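Local coordinates for FTT_1639c (Francisella tularensis subsp. tularensis, PDB 7KZW), which is of unknown function and is represented here by the mainly beta, C-terminal part of a longer protein predicted to carry a transmembrane helix, at residues L94-K99 with L122-V126. The protein carries 3 engineered substitutions. Coordinates in Å, arbitrary orientation, origin at the centre of the assembly. Residue numbers count along the deposited sequence, not the author numbering.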
loop_
_atom_site.group_PDB
_atom_site.type_symbol
_atom_site.label_atom_id
_atom_site.label_comp_id
_atom_site.label_asym_id
_atom_site.label_seq_id
_atom_site.Cartn_x
_atom_site.Cartn_y
_atom_site.Cartn_z
ATOM N N LEU A 94 2.522 0.528 3.608
ATOM C CA LEU A 94 3.954 0.181 3.507
ATOM C C LEU A 94 4.626 0.728 4.754
ATOM O O LEU A 94 4.531 1.928 5.032
ATOM C CB LEU A 94 4.555 0.839 2.276
ATOM C CG LEU A 94 6.064 0.609 2.104
ATOM C CD1 LEU A 94 6.444 -0.852 2.062
ATOM C CD2 LEU A 94 6.517 1.355 0.849
ATOM N N GLU A 95 5.226 -0.164 5.548
ATOM C CA GLU A 95 5.804 0.200 6.850
ATOM C C GLU A 95 7.296 -0.068 6.835
ATOM O O GLU A 95 7.756 -1.035 6.204
ATOM C CB GLU A 95 5.252 -0.724 7.967
ATOM C CG GLU A 95 3.789 -0.564 8.220
ATOM C CD GLU A 95 3.332 -1.381 9.423
ATOM O OE1 GLU A 95 4.017 -2.364 9.798
ATOM O OE2 GLU A 95 2.293 -1.040 9.980
ATOM N N CYS A 96 8.011 0.790 7.422
ATOM C CA CYS A 96 9.474 0.503 7.712
ATOM C C CYS A 96 9.795 0.575 9.248
ATOM O O CYS A 96 9.101 1.237 10.058
ATOM C CB CYS A 96 10.343 1.487 6.930
ATOM S SG CYS A 96 10.200 3.223 7.458
ATOM N N LYS A 97 10.741 -0.233 9.617
ATOM C CA LYS A 97 11.113 -0.289 11.021
ATOM C C LYS A 97 12.624 -0.256 11.111
ATOM O O LYS A 97 13.286 -1.151 10.567
ATOM C CB LYS A 97 10.575 -1.578 11.662
ATOM C CG LYS A 97 11.064 -1.873 13.064
ATOM C CD LYS A 97 10.357 -1.022 14.077
ATOM C CE LYS A 97 10.596 -1.611 15.481
ATOM N NZ LYS A 97 10.171 -0.649 16.538
ATOM N N GLY A 98 13.163 0.691 11.874
ATOM C CA GLY A 98 14.594 0.728 12.137
ATOM C C GLY A 98 15.269 1.899 11.450
ATOM O O GLY A 98 14.847 2.366 10.382
ATOM N N LYS A 99 16.363 2.369 12.068
ATOM C CA LYS A 99 17.084 3.548 11.584
ATOM C C LYS A 99 17.450 3.439 10.121
ATOM O O LYS A 99 17.357 4.431 9.378
ATOM C CB LYS A 99 18.340 3.779 12.463
ATOM C CG LYS A 99 19.158 5.030 12.115
ATOM C CD LYS A 99 20.682 4.853 12.487
ATOM C CE LYS A 99 21.550 5.767 11.576
ATOM N NZ LYS A 99 22.400 5.007 10.562
ATOM N N LEU A 122 10.633 3.994 0.291
ATOM C CA LEU A 122 10.382 4.480 1.651
ATOM C C LEU A 122 11.616 4.179 2.479
ATOM O O LEU A 122 12.199 3.087 2.368
ATOM C CB LEU A 122 9.208 3.712 2.249
ATOM C CG LEU A 122 8.745 4.157 3.621
ATOM C CD1 LEU A 122 8.346 5.577 3.668
ATOM C CD2 LEU A 122 7.559 3.232 4.088
ATOM N N SER A 123 11.986 5.154 3.316
ATOM C CA SER A 123 13.020 4.904 4.308
ATOM C C SER A 123 12.693 5.674 5.563
ATOM O O SER A 123 12.060 6.732 5.514
ATOM C CB SER A 123 14.438 5.315 3.860
ATOM O OG SER A 123 14.494 6.731 3.744
ATOM N N TYR A 124 13.105 5.134 6.716
ATOM C CA TYR A 124 12.863 5.865 7.946
ATOM C C TYR A 124 13.568 7.222 7.888
ATOM O O TYR A 124 13.011 8.244 8.326
ATOM C CB TYR A 124 13.307 5.052 9.178
ATOM C CG TYR A 124 13.115 5.865 10.416
ATOM C CD1 TYR A 124 11.866 5.947 11.054
ATOM C CD2 TYR A 124 14.175 6.593 10.925
ATOM C CE1 TYR A 124 11.677 6.753 12.155
ATOM C CE2 TYR A 124 13.980 7.438 12.045
ATOM C CZ TYR A 124 12.727 7.492 12.636
ATOM O OH TYR A 124 12.563 8.310 13.757
ATOM N N LEU A 125 14.795 7.250 7.371
ATOM C CA LEU A 125 15.570 8.513 7.334
ATOM C C LEU A 125 14.802 9.598 6.591
ATOM O O LEU A 125 14.618 10.719 7.087
ATOM C CB LEU A 125 16.934 8.256 6.695
ATOM C CG LEU A 125 17.853 9.479 6.500
ATOM C CD1 LEU A 125 18.123 10.169 7.803
ATOM C CD2 LEU A 125 19.125 8.987 5.827
ATOM N N VAL A 126 14.313 9.270 5.400
ATOM C CA VAL A 126 13.638 10.290 4.628
ATOM C C VAL A 126 12.309 10.644 5.260
ATOM O O VAL A 126 11.978 11.814 5.456
ATOM C CB VAL A 126 13.474 9.836 3.179
ATOM C CG1 VAL A 126 12.464 10.745 2.476
ATOM C CG2 VAL A 126 14.810 9.878 2.460
HETATM O O HOH W 1 16.380 4.783 6.860
#
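Face-to-face packing of two strand ends across the interior of a strongly curved beta sheet brings 94-99, the end of strand 90-97 and the turn after it, against 122-126, where strand 114-123 runs into the short helix 124-127. Their end-to-end directions differ by 21°, yet the strands are not sheet neighbours: 21-27 and 6-16 lie between them in the sheet. Side chains fill the gap: Leu-94, Cys-96, Leu-122 and Tyr-124 all direct CA-to-CB toward the opposing segment and all are buried. Leu-122 CD2 lies 3.6 Å from Leu-94 CG and 3.4 Å from Leu-94 O, while Cys-96 SG, in the conformer given here, rests 4.2 Å from Leu-122 CG and 4.0 Å from Tyr-124 CB. Glu-95 and Lys-97 point away, as expected for a strand with one face inward.

Beyond the strand, contact passes to the backbone, where the closest CA pair, Lys-99 and Tyr-124, is 6.0 Å apart. Gly-98 O approaches Tyr-124 CB at 3.3 Å; the phi/psi of 110/151° at Gly-98 would jam a CB against the preceding carbonyl, which accounts for glycine here. Water 1 bridges the segments, donating to Lys-99 O (2.7 Å) and accepting from Leu-125 N (3.0 Å), an amide in the first turn of the helix. Ser-123 is the N-cap: its OG accepts from Val-126 N at 3.0 Å, with an N-H...O angle of 162°.

Strands 21-27 and 60-65 flank 90-97 through backbone hydrogen bonds, Ile-103 of strand 102-111 touches both Leu-94 and Leu-122, and Tyr-124 also meets Lys-17, Met-20 and Ser-101 in the loops at this end of the sheet.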